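Local atomic coordinates of glutathione-specific gamma-glutamylcyclotransferase (Saccharomyces cerevisiae S288c, PDB entry 5HWK), a protein that cleaves glutathione into 5-oxo-L-proline and a Cys-Gly dipeptide, acting on glutathione but not on other gamma-glutamyl peptides. Residues Ile32-Thr44 and Gly54-Ile66. Numbering follows the deposited sequence.
Sequences IHGFARRFWQSST and GRVATLIPYEDII. With PO4 (phosphate ion), chain D.
A36 and I60 form a hydrogen-bonded antiparallel pair, A36 N reaching I60 O at 2.9 Å and I60 N returning to A36 O. R38 and T58 repeat this reciprocal bonding. The register then slips by one residue, a beta bulge, before Q41 pairs with V56: V56 N to Q41 O is short at 2.8 Å, whereas Q41 N to V56 O is weak at 3.3 Å. F39 lies in the bulge, at the centre of an inverse gamma turn, and its buried O finds no polar partner in the model; the closest side-chain atom across the contact is R55 CD, at 3.5 Å. The F39 ring lays one face over the V56-A57 peptide, with A57 N above its centre, and CE1 lies 4.0 Å from A57 CB. A serine in place of F39 would probably leave that peptide uncovered on this side and open a gap beside A57. At the far end G54 O accepts S43 N and R55 NH1 from opposite faces of its plane, while R55 NE pairs with E174. S43 turns its hydroxyl away from the backbone N (chi1 171°), bringing OG to phosphate O3 at 2.6 Å; T44 N adds a nearly straight bond (173°) to this ion, probably from the crystallisation liquor, which H46 and N117 also hold. I60 CD1 meets W40 CE3 at 3.5 Å, the two side chains crossing at about a right angle. R37 forms a salt bridge with D218 and bonds Y13 O, in the loop that by similarity binds substrate. Strand 54-61 thus runs between 35-40 and 42-43 in a small antiparallel sheet, with F39 packed against helices 176-185 and 193-205, and V56 against Y119 of strand 119-129, its side chain about 4 Å from that of E115, the probable proton acceptor.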
ATOM      1  N   ILE A  32       8.934  -1.223   0.935  1.00 37.07           N
ATOM      2  CA  ILE A  32       8.337  -2.047   1.979  1.00 35.47           C
ATOM      3  C   ILE A  32       8.410  -3.492   1.513  1.00 34.38           C
ATOM      4  O   ILE A  32       7.847  -3.839   0.471  1.00 39.23           O
ATOM      5  CB  ILE A  32       6.877  -1.626   2.214  1.00 34.59           C
ATOM      6  CG1 ILE A  32       6.770  -0.119   2.499  1.00 33.29           C
ATOM      7  CG2 ILE A  32       6.253  -2.440   3.332  1.00 34.69           C
ATOM      8  CD1 ILE A  32       5.334   0.422   2.334  1.00 34.00           C
ATOM      9  N   HIS A  33       9.075  -4.346   2.292  1.00 34.26           N
ATOM     10  CA  HIS A  33       9.173  -5.753   1.939  1.00 33.60           C
ATOM     11  C   HIS A  33       8.088  -6.553   2.630  1.00 34.55           C
ATOM     12  O   HIS A  33       7.607  -6.177   3.702  1.00 36.46           O
ATOM     13  CB  HIS A  33      10.535  -6.290   2.358  1.00 34.53           C
ATOM     14  CG  HIS A  33      11.644  -5.788   1.504  1.00 37.21           C
ATOM     15  ND1 HIS A  33      12.161  -6.511   0.454  1.00 39.91           N
ATOM     16  CD2 HIS A  33      12.335  -4.623   1.540  1.00 39.98           C
ATOM     17  CE1 HIS A  33      13.137  -5.819  -0.111  1.00 40.79           C
ATOM     18  NE2 HIS A  33      13.257  -4.669   0.525  1.00 42.68           N
ATOM     19  N   GLY A  34       7.663  -7.640   1.980  1.00 33.48           N
ATOM     20  CA  GLY A  34       6.778  -8.591   2.601  1.00 33.47           C
ATOM     21  C   GLY A  34       5.312  -8.468   2.218  1.00 30.59           C
ATOM     22  O   GLY A  34       4.497  -9.258   2.720  1.00 31.30           O
ATOM     23  N   PHE A  35       4.937  -7.501   1.364  1.00 31.16           N
ATOM     24  CA  PHE A  35       3.547  -7.249   0.986  1.00 29.21           C
ATOM     25  C   PHE A  35       3.514  -6.929  -0.495  1.00 29.50           C
ATOM     26  O   PHE A  35       4.462  -6.349  -1.040  1.00 32.89           O
ATOM     27  CB  PHE A  35       3.004  -6.035   1.753  1.00 30.06           C
ATOM     28  CG  PHE A  35       2.876  -6.250   3.250  1.00 32.80           C
ATOM     29  CD1 PHE A  35       3.943  -5.996   4.122  1.00 36.57           C
ATOM     30  CD2 PHE A  35       1.679  -6.722   3.788  1.00 34.56           C
ATOM     31  CE1 PHE A  35       3.802  -6.213   5.480  1.00 37.70           C
ATOM     32  CE2 PHE A  35       1.549  -6.946   5.165  1.00 36.48           C
ATOM     33  CZ  PHE A  35       2.596  -6.683   6.000  1.00 38.45           C
ATOM     34  N   ALA A  36       2.412  -7.284  -1.145  1.00 26.48           N
ATOM     35  CA  ALA A  36       2.112  -6.797  -2.482  1.00 25.71           C
ATOM     36  C   ALA A  36       0.924  -5.843  -2.386  1.00 22.82           C
ATOM     37  O   ALA A  36      -0.037  -6.112  -1.663  1.00 25.14           O
ATOM     38  CB  ALA A  36       1.661  -7.961  -3.373  1.00 27.86           C
ATOM     39  N   ARG A  37       0.938  -4.773  -3.173  1.00 21.55           N
ATOM     40  CA  ARG A  37      -0.183  -3.825  -3.195  1.00 20.02           C
ATOM     41  C   ARG A  37      -1.053  -4.111  -4.425  1.00 20.03           C
ATOM     42  O   ARG A  37      -0.523  -4.259  -5.530  1.00 21.04           O
ATOM     43  CB  ARG A  37       0.318  -2.387  -3.265  1.00 22.02           C
ATOM     44  CG  ARG A  37      -0.776  -1.343  -3.486  1.00 22.07           C
ATOM     45  CD  ARG A  37      -0.263   0.082  -3.456  1.00 23.46           C
ATOM     46  NE  ARG A  37       0.858   0.217  -4.355  1.00 23.15           N
ATOM     47  CZ  ARG A  37       1.954   0.905  -4.058  1.00 23.89           C
ATOM     48  NH1 ARG A  37       1.990   1.694  -2.970  1.00 25.36           N
ATOM     49  NH2 ARG A  37       3.013   0.849  -4.856  1.00 26.41           N
ATOM     50  N   ARG A  38      -2.363  -4.258  -4.215  1.00 19.49           N
ATOM     51  CA  ARG A  38      -3.270  -4.551  -5.320  1.00 18.98           C
ATOM     52  C   ARG A  38      -4.519  -3.709  -5.136  1.00 18.93           C
ATOM     53  O   ARG A  38      -4.940  -3.417  -4.017  1.00 19.12           O
ATOM     54  CB  ARG A  38      -3.678  -6.053  -5.323  1.00 19.61           C
ATOM     55  CG  ARG A  38      -2.563  -7.033  -5.729  1.00 20.15           C
ATOM     56  CD  ARG A  38      -2.183  -6.827  -7.176  1.00 20.75           C
ATOM     57  NE  ARG A  38      -1.175  -7.747  -7.694  1.00 21.83           N
ATOM     58  CZ  ARG A  38       0.139  -7.535  -7.659  1.00 22.21           C
ATOM     59  NH1 ARG A  38       0.639  -6.461  -7.038  1.00 23.05           N
ATOM     60  NH2 ARG A  38       0.956  -8.424  -8.223  1.00 24.41           N
ATOM     61  N   PHE A  39      -5.175  -3.383  -6.260  1.00 17.96           N
ATOM     62  CA  PHE A  39      -6.424  -2.613  -6.194  1.00 17.69           C
ATOM     63  C   PHE A  39      -7.610  -3.581  -6.073  1.00 18.16           C
ATOM     64  O   PHE A  39      -8.493  -3.688  -6.933  1.00 20.27           O
ATOM     65  CB  PHE A  39      -6.564  -1.687  -7.397  1.00 18.64           C
ATOM     66  CG  PHE A  39      -5.876  -0.343  -7.248  1.00 19.15           C
ATOM     67  CD1 PHE A  39      -4.571  -0.246  -6.806  1.00 20.81           C
ATOM     68  CD2 PHE A  39      -6.551   0.823  -7.611  1.00 21.07           C
ATOM     69  CE1 PHE A  39      -3.945   0.990  -6.703  1.00 23.33           C
ATOM     70  CE2 PHE A  39      -5.945   2.036  -7.551  1.00 21.65           C
ATOM     71  CZ  PHE A  39      -4.652   2.139  -7.077  1.00 22.67           C
ATOM     72  N   TRP A  40      -7.565  -4.356  -4.982  1.00 19.52           N
ATOM     73  CA  TRP A  40      -8.482  -5.448  -4.680  1.00 19.74           C
ATOM     74  C   TRP A  40      -9.412  -5.142  -3.522  1.00 19.27           C
ATOM     75  O   TRP A  40      -9.985  -6.074  -2.930  1.00 20.55           O
ATOM     76  CB  TRP A  40      -7.716  -6.740  -4.457  1.00 22.32           C
ATOM     77  CG  TRP A  40      -7.052  -7.259  -5.683  1.00 21.28           C
ATOM     78  CD1 TRP A  40      -7.168  -6.775  -6.973  1.00 22.21           C
ATOM     79  CD2 TRP A  40      -6.230  -8.420  -5.760  1.00 22.98           C
ATOM     80  NE1 TRP A  40      -6.416  -7.551  -7.825  1.00 22.38           N
ATOM     81  CE2 TRP A  40      -5.832  -8.569  -7.107  1.00 21.95           C
ATOM     82  CE3 TRP A  40      -5.748  -9.323  -4.809  1.00 23.39           C
ATOM     83  CZ2 TRP A  40      -4.975  -9.590  -7.523  1.00 24.43           C
ATOM     84  CZ3 TRP A  40      -4.896 -10.345  -5.232  1.00 25.04           C
ATOM     85  CH2 TRP A  40      -4.530 -10.467  -6.574  1.00 26.68           C
ATOM     86  N   GLN A  41      -9.594  -3.860  -3.196  1.00 19.75           N
ATOM     87  CA  GLN A  41     -10.529  -3.417  -2.183  1.00 19.03           C
ATOM     88  C   GLN A  41     -11.582  -2.548  -2.870  1.00 19.31           C
ATOM     89  O   GLN A  41     -11.252  -1.691  -3.689  1.00 20.34           O
ATOM     90  CB  GLN A  41      -9.782  -2.657  -1.094  1.00 19.48           C
ATOM     91  CG  GLN A  41     -10.650  -2.189   0.042  1.00 19.94           C
ATOM     92  CD  GLN A  41     -10.868  -3.293   1.075  1.00 21.10           C
ATOM     93  OE1 GLN A  41     -10.541  -4.465   0.840  1.00 23.12           O
ATOM     94  NE2 GLN A  41     -11.386  -2.918   2.236  1.00 23.98           N
ATOM     95  N   SER A  42     -12.857  -2.829  -2.646  1.00 20.77           N
ATOM     96  CA  SER A  42     -13.857  -1.957  -3.263  1.00 20.56           C
ATOM     97  C   SER A  42     -14.085  -0.690  -2.434  1.00 20.72           C
ATOM     98  O   SER A  42     -13.839  -0.672  -1.228  1.00 25.95           O
ATOM     99  CB  SER A  42     -15.158  -2.706  -3.406  1.00 23.73           C
ATOM    100  OG  SER A  42     -15.590  -3.007  -2.133  1.00 31.28           O
ATOM    101  N   SER A  43     -14.460   0.407  -3.119  1.00 19.05           N
ATOM    102  CA  SER A  43     -14.796   1.659  -2.467  1.00 19.25           C
ATOM    103  C   SER A  43     -16.245   1.990  -2.813  1.00 17.48           C
ATOM    104  O   SER A  43     -16.619   2.059  -4.003  1.00 19.97           O
ATOM    105  CB  SER A  43     -13.890   2.768  -2.953  1.00 19.83           C
ATOM    106  OG  SER A  43     -14.377   4.004  -2.471  1.00 20.39           O
ATOM    107  N   THR A  44     -17.059   2.231  -1.786  1.00 20.09           N
ATOM    108  CA  THR A  44     -18.462   2.595  -1.975  1.00 20.89           C
ATOM    109  C   THR A  44     -18.810   3.970  -1.467  1.00 20.58           C
ATOM    110  O   THR A  44     -19.933   4.404  -1.699  1.00 22.02           O
ATOM    111  CB  THR A  44     -19.401   1.542  -1.372  1.00 22.52           C
ATOM    112  OG1 THR A  44     -19.135   1.458   0.024  1.00 24.62           O
ATOM    113  CG2 THR A  44     -19.096   0.199  -1.965  1.00 23.13           C
ATOM    114  N   GLY A  54     -16.089   1.256  -6.626  1.00 19.60           N
ATOM    115  CA  GLY A  54     -14.805   1.430  -7.271  1.00 20.11           C
ATOM    116  C   GLY A  54     -13.757   0.449  -6.737  1.00 19.62           C
ATOM    117  O   GLY A  54     -14.067  -0.512  -6.026  1.00 20.34           O
ATOM    118  N   ARG A  55     -12.496   0.735  -7.036  1.00 18.61           N
ATOM    119  CA  ARG A  55     -11.366  -0.093  -6.646  1.00 18.36           C
ATOM    120  C   ARG A  55     -10.285   0.778  -6.046  1.00 17.02           C
ATOM    121  O   ARG A  55      -9.802   1.720  -6.690  1.00 19.23           O
ATOM    122  CB  ARG A  55     -10.754  -0.879  -7.797  1.00 18.60           C
ATOM    123  CG  ARG A  55     -11.682  -1.802  -8.473  1.00 19.55           C
ATOM    124  CD  ARG A  55     -11.843  -3.038  -7.597  1.00 21.36           C
ATOM    125  NE  ARG A  55     -12.634  -4.099  -8.240  1.00 21.94           N
ATOM    126  CZ  ARG A  55     -13.941  -4.184  -8.105  1.00 21.52           C
ATOM    127  NH1 ARG A  55     -14.631  -3.298  -7.419  1.00 22.76           N
ATOM    128  NH2 ARG A  55     -14.576  -5.192  -8.679  1.00 24.26           N
ATOM    129  N   VAL A  56      -9.823   0.422  -4.836  1.00 17.54           N
ATOM    130  CA  VAL A  56      -8.781   1.176  -4.147  1.00 18.20           C
ATOM    131  C   VAL A  56      -7.760   0.176  -3.609  1.00 18.18           C
ATOM    132  O   VAL A  56      -7.916  -1.034  -3.745  1.00 18.34           O
ATOM    133  CB  VAL A  56      -9.389   2.082  -3.054  1.00 17.94           C
ATOM    134  CG1 VAL A  56     -10.200   3.209  -3.691  1.00 19.51           C
ATOM    135  CG2 VAL A  56     -10.210   1.299  -2.065  1.00 19.70           C
ATOM    136  N   ALA A  57      -6.662   0.707  -3.071  1.00 17.48           N
ATOM    137  CA  ALA A  57      -5.508  -0.141  -2.771  1.00 17.92           C
ATOM    138  C   ALA A  57      -5.628  -0.875  -1.437  1.00 19.47           C
ATOM    139  O   ALA A  57      -6.103  -0.321  -0.434  1.00 20.53           O
ATOM    140  CB  ALA A  57      -4.256   0.722  -2.724  1.00 19.83           C
ATOM    141  N   THR A  58      -5.135  -2.101  -1.420  1.00 18.69           N
ATOM    142  CA  THR A  58      -4.884  -2.819  -0.161  1.00 18.98           C
ATOM    143  C   THR A  58      -3.539  -3.499  -0.287  1.00 19.71           C
ATOM    144  O   THR A  58      -2.967  -3.569  -1.351  1.00 21.64           O
ATOM    145  CB  THR A  58      -6.069  -3.766   0.154  1.00 20.32           C
ATOM    146  OG1 THR A  58      -5.851  -4.335   1.441  1.00 22.08           O
ATOM    147  CG2 THR A  58      -6.182  -4.887  -0.841  1.00 23.30           C
ATOM    148  N   LEU A  59      -3.002  -3.983   0.839  1.00 21.56           N
ATOM    149  CA  LEU A  59      -1.745  -4.717   0.836  1.00 23.60           C
ATOM    150  C   LEU A  59      -2.060  -6.151   1.202  1.00 27.86           C
ATOM    151  O   LEU A  59      -2.882  -6.407   2.087  1.00 31.55           O
ATOM    152  CB  LEU A  59      -0.844  -4.223   1.956  1.00 30.63           C
ATOM    153  CG  LEU A  59      -0.091  -2.962   1.770  1.00 31.97           C
ATOM    154  CD1 LEU A  59       0.851  -2.803   3.019  1.00 31.61           C
ATOM    155  CD2 LEU A  59       0.694  -2.980   0.479  1.00 31.97           C
ATOM    156  N   ILE A  60      -1.398  -7.089   0.550  1.00 27.27           N
ATOM    157  CA  ILE A  60      -1.594  -8.494   0.849  1.00 27.91           C
ATOM    158  C   ILE A  60      -0.268  -9.046   1.346  1.00 30.09           C
ATOM    159  O   ILE A  60       0.762  -8.911   0.670  1.00 27.29           O
ATOM    160  CB  ILE A  60      -2.081  -9.247  -0.388  1.00 32.60           C
ATOM    161  CG1 ILE A  60      -3.275  -8.484  -0.943  1.00 36.88           C
ATOM    162  CG2 ILE A  60      -2.421 -10.655   0.001  1.00 33.88           C
ATOM    163  CD1 ILE A  60      -3.346  -8.618  -2.350  1.00 39.12           C
ATOM    164  N   PRO A  61      -0.228  -9.637   2.532  1.00 32.44           N
ATOM    165  CA  PRO A  61       1.044 -10.143   3.042  1.00 34.32           C
ATOM    166  C   PRO A  61       1.451 -11.420   2.345  1.00 32.62           C
ATOM    167  O   PRO A  61       0.620 -12.203   1.875  1.00 31.59           O
ATOM    168  CB  PRO A  61       0.766 -10.422   4.519  1.00 35.65           C
ATOM    169  CG  PRO A  61      -0.675 -10.667   4.568  1.00 36.25           C
ATOM    170  CD  PRO A  61      -1.306  -9.756   3.530  1.00 34.63           C
ATOM    171  N   TYR A  62       2.767 -11.641   2.368  1.00 32.78           N
ATOM    172  CA  TYR A  62       3.366 -12.842   1.786  1.00 33.55           C
ATOM    173  C   TYR A  62       2.650 -14.113   2.249  1.00 35.01           C
ATOM    174  O   TYR A  62       2.354 -15.000   1.443  1.00 37.07           O
ATOM    175  CB  TYR A  62       4.851 -12.918   2.178  1.00 34.91           C
ATOM    176  CG  TYR A  62       5.552 -14.174   1.732  1.00 36.83           C
ATOM    177  CD1 TYR A  62       6.044 -14.308   0.436  1.00 36.99           C
ATOM    178  CD2 TYR A  62       5.725 -15.225   2.607  1.00 37.80           C
ATOM    179  CE1 TYR A  62       6.670 -15.450   0.016  1.00 38.64           C
ATOM    180  CE2 TYR A  62       6.354 -16.386   2.205  1.00 38.31           C
ATOM    181  CZ  TYR A  62       6.839 -16.499   0.916  1.00 39.04           C
ATOM    182  OH  TYR A  62       7.492 -17.662   0.551  1.00 42.93           O
ATOM    183  N   GLU A  63       2.374 -14.225   3.553  1.00 38.13           N
ATOM    184  CA  GLU A  63       1.798 -15.462   4.071  1.00 40.88           C
ATOM    185  C   GLU A  63       0.406 -15.727   3.502  1.00 40.09           C
ATOM    186  O   GLU A  63      -0.003 -16.890   3.378  1.00 43.42           O
ATOM    187  CB  GLU A  63       1.777 -15.444   5.597  1.00 41.43           C
ATOM    188  N   ASP A  64      -0.311 -14.682   3.091  1.00 38.93           N
ATOM    189  CA  ASP A  64      -1.582 -14.911   2.415  1.00 39.54           C
ATOM    190  C   ASP A  64      -1.386 -15.229   0.943  1.00 38.29           C
ATOM    191  O   ASP A  64      -2.152 -16.016   0.370  1.00 39.61           O
ATOM    192  CB  ASP A  64      -2.467 -13.676   2.540  1.00 42.37           C
ATOM    193  CG  ASP A  64      -3.110 -13.570   3.894  1.00 46.48           C
ATOM    194  OD1 ASP A  64      -3.038 -14.556   4.646  1.00 49.43           O
ATOM    195  OD2 ASP A  64      -3.675 -12.512   4.222  1.00 46.54           O
ATOM    196  N   ILE A  65      -0.386 -14.615   0.318  1.00 34.37           N
ATOM    197  CA  ILE A  65      -0.132 -14.839  -1.103  1.00 33.27           C
ATOM    198  C   ILE A  65       0.204 -16.296  -1.370  1.00 33.46           C
ATOM    199  O   ILE A  65      -0.327 -16.918  -2.294  1.00 32.85           O
ATOM    200  CB  ILE A  65       0.981 -13.904  -1.595  1.00 31.30           C
ATOM    201  CG1 ILE A  65       0.510 -12.442  -1.587  1.00 31.96           C
ATOM    202  CG2 ILE A  65       1.445 -14.318  -2.973  1.00 31.74           C
ATOM    203  CD1 ILE A  65       1.597 -11.478  -1.698  1.00 34.04           C
ATOM    204  N   ILE A  66       1.093 -16.867  -0.560  1.00 34.68           N
ATOM    205  CA  ILE A  66       1.554 -18.223  -0.841  1.00 37.95           C
ATOM    206  C   ILE A  66       0.472 -19.263  -0.580  1.00 39.54           C
ATOM    207  O   ILE A  66       0.592 -20.397  -1.047  1.00 42.33           O
ATOM    208  CB  ILE A  66       2.875 -18.562  -0.110  1.00 40.67           C
ATOM    209  CG1 ILE A  66       2.683 -18.494   1.405  1.00 41.14           C
ATOM    210  CG2 ILE A  66       3.993 -17.624  -0.576  1.00 40.87           C
ATOM    211  CD1 ILE A  66       3.857 -19.085   2.200  1.00 42.03           C
TER
HETATM  212  P   PO4 D 302     -14.823   3.193   0.946  1.00 21.38           P
HETATM  213  O1  PO4 D 302     -15.850   2.088   0.713  1.00 22.21           O
HETATM  214  O2  PO4 D 302     -14.730   3.529   2.418  1.00 23.69           O
HETATM  215  O3  PO4 D 302     -15.108   4.395   0.034  1.00 22.46           O
HETATM  216  O4  PO4 D 302     -13.433   2.629   0.489  1.00 21.33           O